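Local coordinates for protein putative efflux transporter (Bacteroides eggerthii, PDB 4L8J) that probably serves as the periplasmic adaptor (membrane-fusion) subunit of an HlyD-family efflux pump, linking an inner-membrane transporter to an outer-membrane channel, at residues Gln44-Val50 / Leu61-Pro67; Lys270-Val274 / Arg285-Val289; Thr185-Glu189 / Phe198-Leu202; Ile21-Phe25 / Pro172-Leu178. Where two conformers were deposited one is given. Residue numbers count along the deposited sequence, not the author numbering.

Contact 1: residues Gln44-Val50 / Leu61-Pro67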
loop_
_atom_site.group_PDB
_atom_site.type_symbol
_atom_site.label_atom_id
_atom_site.label_comp_id
_atom_site.label_asym_id
_atom_site.label_seq_id
_atom_site.Cartn_x
_atom_site.Cartn_y
_atom_site.Cartn_z
ATOM N N GLN A 44 -20.848 -72.370 24.867
ATOM C CA GLN A 44 -22.152 -71.773 25.115
ATOM C C GLN A 44 -22.002 -70.430 25.867
ATOM O O GLN A 44 -21.495 -70.411 26.995
ATOM C CB GLN A 44 -23.054 -72.749 25.905
ATOM C CG GLN A 44 -24.356 -72.107 26.409
ATOM C CD GLN A 44 -25.366 -73.101 26.920
ATOM O OE1 GLN A 44 -26.416 -73.298 26.299
ATOM N NE2 GLN A 44 -25.103 -73.712 28.086
ATOM N N ILE A 45 -22.502 -69.331 25.275
ATOM C CA ILE A 45 -22.498 -68.013 25.937
ATOM C C ILE A 45 -23.328 -68.134 27.215
ATOM O O ILE A 45 -24.401 -68.713 27.174
ATOM C CB ILE A 45 -23.016 -66.888 24.989
ATOM C CG1 ILE A 45 -21.998 -66.645 23.847
ATOM C CG2 ILE A 45 -23.277 -65.568 25.758
ATOM C CD1 ILE A 45 -22.572 -66.072 22.621
ATOM N N ILE A 46 -22.792 -67.701 28.357
ATOM C CA ILE A 46 -23.518 -67.734 29.636
ATOM C C ILE A 46 -23.639 -66.308 30.191
ATOM O O ILE A 46 -24.309 -66.081 31.199
ATOM C CB ILE A 46 -22.888 -68.685 30.661
ATOM C CG1 ILE A 46 -21.385 -68.354 30.898
ATOM C CG2 ILE A 46 -23.163 -70.160 30.271
ATOM C CD1 ILE A 46 -20.825 -68.792 32.289
ATOM N N ASN A 47 -22.934 -65.359 29.555
ATOM C CA ASN A 47 -22.983 -63.959 29.950
ATOM C C ASN A 47 -22.796 -63.081 28.718
ATOM O O ASN A 47 -21.868 -63.287 27.947
ATOM C CB ASN A 47 -21.944 -63.643 31.037
ATOM C CG ASN A 47 -22.168 -62.320 31.738
ATOM O OD1 ASN A 47 -23.148 -61.634 31.516
ATOM N ND2 ASN A 47 -21.261 -61.924 32.602
ATOM N N LEU A 48 -23.715 -62.133 28.529
ATOM C CA LEU A 48 -23.726 -61.146 27.464
ATOM C C LEU A 48 -24.084 -59.808 28.155
ATOM O O LEU A 48 -25.221 -59.375 28.108
ATOM C CB LEU A 48 -24.741 -61.588 26.397
ATOM C CG LEU A 48 -24.637 -60.973 24.998
ATOM C CD1 LEU A 48 -23.225 -61.070 24.432
ATOM C CD2 LEU A 48 -25.576 -61.674 24.061
ATOM N N PRO A 49 -23.144 -59.211 28.921
ATOM C CA PRO A 49 -23.514 -58.079 29.783
ATOM C C PRO A 49 -23.642 -56.714 29.098
ATOM O O PRO A 49 -24.001 -55.749 29.771
ATOM C CB PRO A 49 -22.366 -58.061 30.794
ATOM C CG PRO A 49 -21.167 -58.513 29.975
ATOM C CD PRO A 49 -21.742 -59.633 29.171
ATOM N N VAL A 50 -23.320 -56.620 27.789
ATOM C CA VAL A 50 -23.389 -55.363 27.026
ATOM C C VAL A 50 -24.656 -55.304 26.142
ATOM O O VAL A 50 -25.222 -56.339 25.782
ATOM C CB VAL A 50 -22.101 -55.127 26.194
ATOM C CG1 VAL A 50 -20.897 -54.879 27.115
ATOM C CG2 VAL A 50 -21.819 -56.298 25.238
ATOM N N LEU A 61 -15.526 -56.641 29.662
ATOM C CA LEU A 61 -16.156 -57.892 29.253
ATOM C C LEU A 61 -17.276 -57.641 28.228
ATOM O O LEU A 61 -18.109 -56.774 28.421
ATOM C CB LEU A 61 -16.709 -58.659 30.486
ATOM C CG LEU A 61 -17.316 -60.050 30.248
ATOM C CD1 LEU A 61 -16.275 -61.045 29.760
ATOM C CD2 LEU A 61 -17.948 -60.578 31.508
ATOM N N ILE A 62 -17.251 -58.385 27.122
ATOM C CA ILE A 62 -18.283 -58.335 26.074
ATOM C C ILE A 62 -19.195 -59.530 26.234
ATOM O O ILE A 62 -20.417 -59.400 26.164
ATOM C CB ILE A 62 -17.635 -58.332 24.648
ATOM C CG1 ILE A 62 -16.748 -57.083 24.418
ATOM C CG2 ILE A 62 -18.736 -58.493 23.556
ATOM C CD1 ILE A 62 -17.523 -55.773 24.365
ATOM N N ALA A 63 -18.586 -60.717 26.416
ATOM C CA ALA A 63 -19.325 -61.969 26.528
ATOM C C ALA A 63 -18.459 -63.030 27.156
ATOM O O ALA A 63 -17.240 -62.922 27.110
ATOM C CB ALA A 63 -19.810 -62.433 25.150
ATOM N N ALA A 64 -19.082 -64.046 27.760
ATOM C CA ALA A 64 -18.341 -65.173 28.333
ATOM C C ALA A 64 -19.034 -66.465 27.994
ATOM O O ALA A 64 -20.263 -66.511 27.983
ATOM C CB ALA A 64 -18.211 -65.034 29.847
ATOM N N ILE A 65 -18.250 -67.518 27.699
ATOM C CA ILE A 65 -18.799 -68.864 27.450
ATOM C C ILE A 65 -18.630 -69.672 28.734
ATOM O O ILE A 65 -17.788 -69.310 29.568
ATOM C CB ILE A 65 -18.202 -69.595 26.204
ATOM C CG1 ILE A 65 -16.692 -69.824 26.330
ATOM C CG2 ILE A 65 -18.564 -68.892 24.888
ATOM C CD1 ILE A 65 -16.194 -71.135 25.729
ATOM N N ASP A 66 -19.447 -70.749 28.906
ATOM C CA ASP A 66 -19.389 -71.670 30.041
ATOM C C ASP A 66 -17.983 -72.310 30.055
ATOM O O ASP A 66 -17.623 -72.985 29.088
ATOM C CB ASP A 66 -20.499 -72.735 29.919
ATOM C CG ASP A 66 -20.703 -73.653 31.110
ATOM O OD1 ASP A 66 -19.905 -73.571 32.078
ATOM O OD2 ASP A 66 -21.685 -74.424 31.097
ATOM N N PRO A 67 -17.175 -72.014 31.103
ATOM C CA PRO A 67 -15.790 -72.498 31.129
ATOM C C PRO A 67 -15.622 -73.934 31.616
ATOM O O PRO A 67 -14.488 -74.396 31.687
ATOM C CB PRO A 67 -15.122 -71.530 32.111
ATOM C CG PRO A 67 -16.199 -71.185 33.084
ATOM C CD PRO A 67 -17.476 -71.179 32.290
#
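A classic beta bulge joins these two antiparallel strands of the barrel-sandwich (lipoyl-like) domain. Ile-46 and Asn-47 both face Ala-64: Ala-64 O accepts Ile-46 N at 2.8 Å and, weakly, Asn-47 N at 3.3 Å, while Ala-64 N returns a 2.9 Å bond to Asn-47 O. Asp-66 N to Gln-44 O (2.8 Å) fastens the other end. Between these bonds Ile-45 and Ile-65 form a non-hydrogen-bonded pair with CA atoms 4.1 Å apart; their side chains diverge, yet CG1 of Ile-45 still touches CG2 of Ile-65 at 4.2 Å. Past the strand, Pro-49 lays CD 3.3 Å from Ile-62 O, and Val-50 CG2 sits 4.1 Å from Ile-62 CG2. Ile-45, Ile-62 and Ala-63 also touch strand 155-161 of the facing sheet. Asp-66 weakly caps Arg-68 N through OD1, at the start of helix 68-95. Two small sheets packed face to face, with a helical hairpin inserted, are the hallmark of the lipoyl domain in membrane-fusion proteins.

Contact 2: residues Lys270-Val274 / Arg285-Val289; sequences KNTYV and REVTV
Segments 270-274 and 285-289 form the open end of the hairpin 271-278/281-289, away from its turn, antiparallel but strongly twisted: the short strand axes approach to 4.4 Å with 120° between their directions. The chain turns a corner at Lys-270 and is extended from Asn-271 onward. Tyr-273 opposes Glu-286 as a non-hydrogen-bonded pair (CA-CA 4.3 Å), and Val-274 opposes Arg-285 as a hydrogen-bonded one (5.3 Å).

Backbone bonds come first: Val-274 N to Arg-285 O, Arg-285 N to Val-274 O and Val-287 N to Thr-272 O, each 2.9 Å. Thr-272, with chi1 p, gives its OG1 proton to Val-287 O at 2.7 Å. Two waters help: water 1 links Thr-272 OG1 to Val-289 N (2.9 Å each), and water 2 accepts from Thr-272 N (2.9 Å) while donating to Glu-286 OE2 (2.6 Å) and Val-287 O (2.8 Å).

Among side chains, Val-274 CG2 meets Val-287 CG1 at 3.9 Å. Tyr-273 (chi1 m) brings CE1 to 3.7 Å from Glu-286 CB, and its OH accepts Asn-271 ND2 at 3.0 Å.

Arg-285 turns away to a salt bridge with Glu-308 of the second subunit. Between Val-274 and Arg-285 the hydrogen bonds are backbone alone; toward the open end a threonine hydroxyl and two waters supplement them, and Thr-288 and Val-289 pair antiparallel with a strand of the second subunit.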
loop_
_atom_site.group_PDB
_atom_site.type_symbol
_atom_site.label_atom_id
_atom_site.label_comp_id
_atom_site.label_asym_id
_atom_site.label_seq_id
_atom_site.Cartn_x
_atom_site.Cartn_y
_atom_site.Cartn_z
ATOM N N LYS A 270 -10.443 15.988 18.224
ATOM C CA LYS A 270 -9.933 15.398 16.984
ATOM C C LYS A 270 -9.869 13.820 17.058
ATOM O O LYS A 270 -9.369 13.182 16.123
ATOM C CB LYS A 270 -8.553 16.004 16.621
ATOM C CG LYS A 270 -7.395 15.572 17.513
ATOM C CD LYS A 270 -6.049 15.879 16.870
ATOM C CE LYS A 270 -4.948 15.012 17.436
ATOM N NZ LYS A 270 -3.651 15.237 16.741
ATOM N N ASN A 271 -10.423 13.215 18.134
ATOM C CA ASN A 271 -10.416 11.755 18.337
ATOM C C ASN A 271 -11.354 10.984 17.419
ATOM O O ASN A 271 -12.349 11.514 16.927
ATOM C CB ASN A 271 -10.772 11.392 19.771
ATOM C CG ASN A 271 -9.942 12.077 20.801
ATOM O OD1 ASN A 271 -8.800 12.456 20.547
ATOM N ND2 ASN A 271 -10.500 12.231 21.996
ATOM N N THR A 272 -11.044 9.696 17.233
ATOM C CA THR A 272 -11.871 8.787 16.427
ATOM C C THR A 272 -12.437 7.711 17.325
ATOM O O THR A 272 -11.764 7.235 18.230
ATOM C CB THR A 272 -11.091 8.215 15.248
ATOM O OG1 THR A 272 -9.891 7.592 15.726
ATOM C CG2 THR A 272 -10.789 9.283 14.188
ATOM N N TYR A 273 -13.685 7.331 17.058
ATOM C CA TYR A 273 -14.429 6.350 17.837
ATOM C C TYR A 273 -15.138 5.340 16.974
ATOM O O TYR A 273 -15.354 5.564 15.785
ATOM C CB TYR A 273 -15.504 7.075 18.706
ATOM C CG TYR A 273 -14.951 8.172 19.586
ATOM C CD1 TYR A 273 -14.481 7.896 20.869
ATOM C CD2 TYR A 273 -14.864 9.484 19.126
ATOM C CE1 TYR A 273 -13.928 8.897 21.668
ATOM C CE2 TYR A 273 -14.310 10.491 19.914
ATOM C CZ TYR A 273 -13.871 10.199 21.196
ATOM O OH TYR A 273 -13.338 11.202 21.973
ATOM N N VAL A 274 -15.574 4.254 17.630
ATOM C CA VAL A 274 -16.479 3.224 17.127
ATOM C C VAL A 274 -17.535 2.950 18.213
ATOM O O VAL A 274 -17.311 3.261 19.392
ATOM C CB VAL A 274 -15.793 1.881 16.702
ATOM C CG1 VAL A 274 -14.837 2.067 15.525
ATOM C CG2 VAL A 274 -15.123 1.194 17.895
ATOM N N ARG A 285 -16.135 3.643 21.981
ATOM C CA ARG A 285 -14.767 3.207 22.148
ATOM C C ARG A 285 -13.837 4.056 21.287
ATOM O O ARG A 285 -13.995 4.110 20.061
ATOM C CB ARG A 285 -14.669 1.710 21.790
ATOM C CG ARG A 285 -13.256 1.139 21.782
ATOM C CD ARG A 285 -12.741 0.739 23.162
ATOM N NE ARG A 285 -13.498 -0.381 23.729
ATOM C CZ ARG A 285 -13.378 -1.652 23.364
ATOM N NH1 ARG A 285 -12.497 -2.005 22.431
ATOM N NH2 ARG A 285 -14.128 -2.586 23.938
ATOM N N GLU A 286 -12.856 4.717 21.932
ATOM C CA GLU A 286 -11.877 5.504 21.203
ATOM C C GLU A 286 -10.861 4.565 20.549
ATOM O O GLU A 286 -10.402 3.590 21.162
ATOM C CB GLU A 286 -11.171 6.529 22.101
ATOM C CG GLU A 286 -10.278 7.425 21.267
ATOM C CD GLU A 286 -9.438 8.452 21.993
ATOM O OE1 GLU A 286 -9.492 8.505 23.241
ATOM O OE2 GLU A 286 -8.717 9.205 21.302
ATOM N N VAL A 287 -10.567 4.844 19.284
ATOM C CA VAL A 287 -9.641 4.059 18.465
ATOM C C VAL A 287 -8.588 5.013 17.850
ATOM O O VAL A 287 -8.826 6.223 17.748
ATOM C CB VAL A 287 -10.387 3.240 17.361
ATOM C CG1 VAL A 287 -11.375 2.234 17.967
ATOM C CG2 VAL A 287 -11.094 4.147 16.336
ATOM N N THR A 288 -7.437 4.447 17.450
ATOM C CA THR A 288 -6.382 5.147 16.739
ATOM C C THR A 288 -6.339 4.528 15.367
ATOM O O THR A 288 -6.114 3.327 15.231
ATOM C CB THR A 288 -5.017 5.106 17.468
ATOM O OG1 THR A 288 -5.176 5.613 18.779
ATOM C CG2 THR A 288 -3.930 5.940 16.739
ATOM N N VAL A 289 -6.595 5.344 14.351
ATOM C CA VAL A 289 -6.526 4.934 12.961
ATOM C C VAL A 289 -5.041 4.919 12.583
ATOM O O VAL A 289 -4.320 5.878 12.882
ATOM C CB VAL A 289 -7.388 5.836 12.026
ATOM C CG1 VAL A 289 -7.235 5.426 10.556
ATOM C CG2 VAL A 289 -8.853 5.795 12.428
HETATM O O HOH W 1 -7.212 8.131 14.869
HETATM O O HOH W 2 -8.664 8.819 18.686
#

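Contact 3: residues Thr185-Glu189 / Phe198-Leu202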
loop_
_atom_site.group_PDB
_atom_site.type_symbol
_atom_site.label_atom_id
_atom_site.label_comp_id
_atom_site.label_asym_id
_atom_site.label_seq_id
_atom_site.Cartn_x
_atom_site.Cartn_y
_atom_site.Cartn_z
ATOM N N THR A 185 -4.822 -23.035 12.413
ATOM C CA THR A 185 -5.738 -23.740 13.324
ATOM C C THR A 185 -7.003 -24.206 12.588
ATOM O O THR A 185 -7.348 -23.657 11.550
ATOM C CB THR A 185 -6.109 -22.855 14.547
ATOM O OG1 THR A 185 -6.855 -21.726 14.104
ATOM C CG2 THR A 185 -4.878 -22.414 15.369
ATOM N N PHE A 186 -7.680 -25.218 13.133
ATOM C CA PHE A 186 -8.930 -25.785 12.610
ATOM C C PHE A 186 -9.939 -25.822 13.713
ATOM O O PHE A 186 -9.654 -26.376 14.779
ATOM C CB PHE A 186 -8.733 -27.213 12.039
ATOM C CG PHE A 186 -7.618 -27.375 11.037
ATOM C CD1 PHE A 186 -6.310 -27.579 11.454
ATOM C CD2 PHE A 186 -7.874 -27.315 9.670
ATOM C CE1 PHE A 186 -5.277 -27.732 10.522
ATOM C CE2 PHE A 186 -6.846 -27.485 8.739
ATOM C CZ PHE A 186 -5.558 -27.684 9.170
ATOM N N LYS A 187 -11.110 -25.224 13.470
ATOM C CA LYS A 187 -12.222 -25.212 14.422
ATOM C C LYS A 187 -13.440 -25.791 13.717
ATOM O O LYS A 187 -13.765 -25.362 12.605
ATOM C CB LYS A 187 -12.498 -23.796 14.967
ATOM C CG LYS A 187 -11.302 -23.099 15.626
ATOM C CD LYS A 187 -11.105 -23.465 17.092
ATOM C CE LYS A 187 -9.870 -22.817 17.681
ATOM N NZ LYS A 187 -8.649 -23.618 17.407
ATOM N N VAL A 188 -14.073 -26.796 14.336
ATOM C CA VAL A 188 -15.232 -27.494 13.777
ATOM C C VAL A 188 -16.528 -27.121 14.465
ATOM O O VAL A 188 -16.638 -27.152 15.688
ATOM C CB VAL A 188 -15.031 -29.034 13.833
ATOM C CG1 VAL A 188 -16.274 -29.798 13.328
ATOM C CG2 VAL A 188 -13.798 -29.438 13.051
ATOM N N GLU A 189 -17.526 -26.874 13.647
ATOM C CA GLU A 189 -18.889 -26.663 14.089
ATOM C C GLU A 189 -19.773 -27.685 13.350
ATOM O O GLU A 189 -19.844 -27.632 12.125
ATOM C CB GLU A 189 -19.327 -25.205 13.844
ATOM C CG GLU A 189 -20.658 -24.894 14.530
ATOM C CD GLU A 189 -21.280 -23.552 14.191
ATOM O OE1 GLU A 189 -20.879 -22.931 13.180
ATOM O OE2 GLU A 189 -22.188 -23.128 14.937
ATOM N N PHE A 198 -15.542 -26.722 18.221
ATOM C CA PHE A 198 -14.538 -27.605 18.786
ATOM C C PHE A 198 -13.198 -27.465 18.079
ATOM O O PHE A 198 -13.151 -27.438 16.851
ATOM C CB PHE A 198 -14.996 -29.075 18.709
ATOM C CG PHE A 198 -16.296 -29.359 19.418
ATOM C CD1 PHE A 198 -16.314 -29.658 20.778
ATOM C CD2 PHE A 198 -17.504 -29.365 18.719
ATOM C CE1 PHE A 198 -17.527 -29.944 21.430
ATOM C CE2 PHE A 198 -18.707 -29.616 19.373
ATOM C CZ PHE A 198 -18.712 -29.917 20.721
ATOM N N ASN A 199 -12.109 -27.442 18.851
ATOM C CA ASN A 199 -10.773 -27.427 18.299
ATOM C C ASN A 199 -10.496 -28.779 17.655
ATOM O O ASN A 199 -10.965 -29.827 18.121
ATOM C CB ASN A 199 -9.731 -27.118 19.395
ATOM C CG ASN A 199 -8.307 -27.081 18.877
ATOM O OD1 ASN A 199 -7.894 -26.146 18.169
ATOM N ND2 ASN A 199 -7.555 -28.144 19.147
ATOM N N ALA A 200 -9.739 -28.752 16.576
ATOM C CA ALA A 200 -9.381 -29.960 15.877
ATOM C C ALA A 200 -7.935 -29.866 15.512
ATOM O O ALA A 200 -7.416 -28.759 15.374
ATOM C CB ALA A 200 -10.248 -30.125 14.626
ATOM N N ARG A 201 -7.268 -31.004 15.359
ATOM C CA ARG A 201 -5.879 -30.977 14.956
ATOM C C ARG A 201 -5.713 -31.634 13.596
ATOM O O ARG A 201 -6.461 -32.541 13.243
ATOM C CB ARG A 201 -4.961 -31.636 16.010
ATOM C CG ARG A 201 -5.229 -33.117 16.246
ATOM C CD ARG A 201 -4.106 -33.785 17.026
ATOM N NE ARG A 201 -4.012 -35.202 16.663
ATOM C CZ ARG A 201 -4.738 -36.160 17.222
ATOM N NH1 ARG A 201 -5.588 -35.872 18.198
ATOM N NH2 ARG A 201 -4.626 -37.415 16.806
ATOM N N LEU A 202 -4.663 -31.241 12.875
ATOM C CA LEU A 202 -4.349 -31.842 11.599
ATOM C C LEU A 202 -3.917 -33.285 11.761
ATOM O O LEU A 202 -3.023 -33.562 12.556
ATOM C CB LEU A 202 -3.219 -31.055 10.906
ATOM C CG LEU A 202 -2.783 -31.583 9.542
ATOM C CD1 LEU A 202 -3.957 -31.542 8.514
ATOM C CD2 LEU A 202 -1.601 -30.803 9.038
HETATM O O HOH W 3 -6.136 -26.673 15.304
#
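This is a beta-hairpin pairing inside the closed six-stranded antiparallel barrel, between neighbouring strands 185-190 and 198-205. Val-188 and Phe-198 make a hydrogen-bonded pair, Val-188 N to Phe-198 O and Phe-198 N to Val-188 O both measuring 2.8 Å. Lys-187 and Asn-199 follow as a non-hydrogen-bonded pair, and Ala-200 N then reaches Phe-186 O at 3.0 Å. From there the strands part, and water 3 bridges them, accepting from Phe-186 N (3.0 Å) and donating to Ala-200 O (2.4 Å). On one face, Lys-187 NZ donates to Asn-199 OD1 at 2.7 Å; on the other, Ala-200 CB lies 4.2 Å from Phe-186 CB and 3.9 Å from Val-188 CG2. Formed by Phe-186, Val-188 and Ala-200, this apolar face looks into the barrel, where Phe-186 also meets Phe-169 and Leu-243, and Val-188 meets Ile-167. At the exposed margin, Phe-186 CE1 lies 3.9 Å from Leu-202 CB. Strand 238-246 flanks 185-190, and strand 215-221 flanks 198-205.

Contact 4: residues Ile21-Phe25 / Pro172-Leu178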
loop_
_atom_site.group_PDB
_atom_site.type_symbol
_atom_site.label_atom_id
_atom_site.label_comp_id
_atom_site.label_asym_id
_atom_site.label_seq_id
_atom_site.Cartn_x
_atom_site.Cartn_y
_atom_site.Cartn_z
ATOM N N ILE A 21 -5.901 -14.858 7.919
ATOM C CA ILE A 21 -6.818 -15.270 6.865
ATOM C C ILE A 21 -7.744 -16.347 7.408
ATOM O O ILE A 21 -7.285 -17.304 8.019
ATOM C CB ILE A 21 -6.069 -15.750 5.594
ATOM C CG1 ILE A 21 -4.992 -14.741 5.108
ATOM C CG2 ILE A 21 -7.068 -16.178 4.461
ATOM C CD1 ILE A 21 -5.495 -13.331 4.714
ATOM N N LEU A 22 -9.049 -16.184 7.192
ATOM C CA LEU A 22 -10.056 -17.144 7.634
ATOM C C LEU A 22 -10.754 -17.749 6.429
ATOM O O LEU A 22 -11.090 -17.016 5.498
ATOM C CB LEU A 22 -11.094 -16.455 8.533
ATOM C CG LEU A 22 -10.590 -15.662 9.744
ATOM C CD1 LEU A 22 -11.755 -14.901 10.382
ATOM C CD2 LEU A 22 -9.974 -16.572 10.787
ATOM N N LYS A 23 -10.933 -19.084 6.418
ATOM C CA LYS A 23 -11.651 -19.794 5.367
ATOM C C LYS A 23 -12.535 -20.819 5.982
ATOM O O LYS A 23 -12.125 -21.490 6.932
ATOM C CB LYS A 23 -10.700 -20.473 4.339
ATOM C CG LYS A 23 -9.783 -19.520 3.576
ATOM C CD LYS A 23 -10.533 -18.695 2.505
ATOM C CE LYS A 23 -9.595 -17.682 1.886
ATOM N NZ LYS A 23 -10.299 -16.771 0.959
ATOM N N ASP A 24 -13.725 -20.990 5.407
ATOM C CA ASP A 24 -14.688 -21.981 5.846
ATOM C C ASP A 24 -14.818 -23.051 4.781
ATOM O O ASP A 24 -14.898 -22.745 3.591
ATOM C CB ASP A 24 -16.036 -21.345 6.161
ATOM C CG ASP A 24 -16.015 -20.455 7.388
ATOM O OD1 ASP A 24 -15.626 -20.941 8.469
ATOM O OD2 ASP A 24 -16.392 -19.296 7.271
ATOM N N PHE A 25 -14.803 -24.304 5.218
ATOM C CA PHE A 25 -14.959 -25.477 4.356
ATOM C C PHE A 25 -16.003 -26.371 4.927
ATOM O O PHE A 25 -16.157 -26.437 6.145
ATOM C CB PHE A 25 -13.629 -26.261 4.218
ATOM C CG PHE A 25 -12.465 -25.397 3.790
ATOM C CD1 PHE A 25 -12.337 -24.978 2.468
ATOM C CD2 PHE A 25 -11.507 -24.987 4.709
ATOM C CE1 PHE A 25 -11.292 -24.143 2.084
ATOM C CE2 PHE A 25 -10.444 -24.181 4.318
ATOM C CZ PHE A 25 -10.332 -23.777 3.003
ATOM N N PRO A 172 -9.490 -26.210 -1.916
ATOM C CA PRO A 172 -9.005 -25.785 -3.237
ATOM C C PRO A 172 -7.466 -25.664 -3.269
ATOM O O PRO A 172 -6.846 -25.180 -2.311
ATOM C CB PRO A 172 -9.676 -24.419 -3.426
ATOM C CG PRO A 172 -10.920 -24.489 -2.622
ATOM C CD PRO A 172 -10.493 -25.260 -1.388
ATOM N N ASP A 173 -6.852 -26.131 -4.359
ATOM C CA ASP A 173 -5.406 -26.116 -4.558
ATOM C C ASP A 173 -4.759 -24.750 -4.322
ATOM O O ASP A 173 -3.629 -24.702 -3.848
ATOM C CB ASP A 173 -5.048 -26.588 -5.977
ATOM C CG ASP A 173 -5.398 -28.030 -6.200
ATOM O OD1 ASP A 173 -4.647 -28.893 -5.728
ATOM O OD2 ASP A 173 -6.445 -28.296 -6.836
ATOM N N ASP A 174 -5.442 -23.656 -4.671
ATOM C CA ASP A 174 -4.897 -22.308 -4.494
ATOM C C ASP A 174 -4.737 -21.921 -3.019
ATOM O O ASP A 174 -4.060 -20.933 -2.743
ATOM C CB ASP A 174 -5.776 -21.265 -5.214
ATOM C CG ASP A 174 -5.539 -21.173 -6.725
ATOM O OD1 ASP A 174 -4.717 -21.966 -7.257
ATOM O OD2 ASP A 174 -6.190 -20.326 -7.375
ATOM N N TYR A 175 -5.355 -22.671 -2.084
ATOM C CA TYR A 175 -5.266 -22.394 -0.658
ATOM C C TYR A 175 -4.204 -23.262 0.038
ATOM O O TYR A 175 -4.198 -23.330 1.256
ATOM C CB TYR A 175 -6.641 -22.564 0.040
ATOM C CG TYR A 175 -7.725 -21.583 -0.364
ATOM C CD1 TYR A 175 -7.407 -20.341 -0.907
ATOM C CD2 TYR A 175 -9.067 -21.880 -0.165
ATOM C CE1 TYR A 175 -8.402 -19.447 -1.309
ATOM C CE2 TYR A 175 -10.075 -20.978 -0.535
ATOM C CZ TYR A 175 -9.735 -19.758 -1.100
ATOM O OH TYR A 175 -10.710 -18.859 -1.474
ATOM N N LEU A 176 -3.304 -23.920 -0.724
ATOM C CA LEU A 176 -2.213 -24.697 -0.151
ATOM C C LEU A 176 -1.364 -23.850 0.822
ATOM O O LEU A 176 -0.965 -24.367 1.868
ATOM C CB LEU A 176 -1.322 -25.279 -1.250
ATOM C CG LEU A 176 -0.136 -26.164 -0.779
ATOM C CD1 LEU A 176 -0.620 -27.345 0.092
ATOM C CD2 LEU A 176 0.694 -26.630 -1.959
ATOM N N TYR A 177 -1.105 -22.558 0.490
ATOM C CA TYR A 177 -0.306 -21.653 1.346
ATOM C C TYR A 177 -0.961 -21.464 2.722
ATOM O O TYR A 177 -0.256 -21.318 3.721
ATOM C CB TYR A 177 -0.065 -20.300 0.655
ATOM C CG TYR A 177 -1.270 -19.391 0.561
ATOM C CD1 TYR A 177 -2.245 -19.590 -0.412
ATOM C CD2 TYR A 177 -1.393 -18.280 1.386
ATOM C CE1 TYR A 177 -3.352 -18.748 -0.514
ATOM C CE2 TYR A 177 -2.486 -17.417 1.278
ATOM C CZ TYR A 177 -3.472 -17.664 0.336
ATOM O OH TYR A 177 -4.561 -16.825 0.216
ATOM N N LEU A 178 -2.307 -21.527 2.783
ATOM C CA LEU A 178 -3.007 -21.393 4.055
ATOM C C LEU A 178 -2.815 -22.644 4.892
ATOM O O LEU A 178 -2.663 -22.513 6.097
ATOM C CB LEU A 178 -4.503 -21.036 3.889
ATOM C CG LEU A 178 -4.766 -19.693 3.166
ATOM C CD1 LEU A 178 -6.230 -19.542 2.775
ATOM C CD2 LEU A 178 -4.275 -18.506 3.978
#
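Lys-23 sets CE over one face of the Tyr-175 ring, 4.1 Å from its centroid and 28° off its normal, a CH-pi contact. Its chi1 and chi2, both m, fold the chain so that NZ can also donate to Tyr-175 OH at 3.2 Å, and CG rests 3.6 Å from Leu-178 CD1. Beside it on the strand, Ile-21 and Phe-25 point the same way. Ile-21 CB packs against Leu-178 CD2 at 3.7 Å. Phe-25 CE1 touches Pro-172 CD at 3.7 Å and Tyr-175 CD2 at 3.9 Å; the two rings meet at their edges, without stacking.

The opposing segment curls to present these groups: Tyr-175 N bonds back to Pro-172 O at 2.9 Å, a short 3-10 segment covers Asp-173 and Asp-174, and Tyr-175 occupies the N-cap position of helix 176-180. Behind the contact, Phe-25 and Leu-178 both rest on Leu-243 of strand 238-246, which is bonded through its backbone to strand 20-29, and Leu-178 O accepts from Ser-245 OG. A short helix following strand 166-171 and plugging one end of a six-stranded antiparallel barrel is consistent with the beta-barrel domain of membrane-fusion proteins.

How the contacts relate
Contacts 3 and 4 share the six-stranded barrel, their centres about 14 Å apart: contact 3 pairs two of its strands, whereas contact 4 joins a third strand by side chains to the short helix and the turn leading into it. Contacts 1 and 2 lie on opposite sides of the chain's centre, their centres about 73 Å apart, fitting an elongated adaptor. Contacts 1, 2 and 3 all rest on antiparallel backbone bonds, but a bulge distorts the first, and water fills gaps in the others. Contact 3 turns one face to the barrel interior and half of contact 1's touching residues are buried; contacts 4 and 2 lie nearer the surface, and contact 2 alone touches the second subunit.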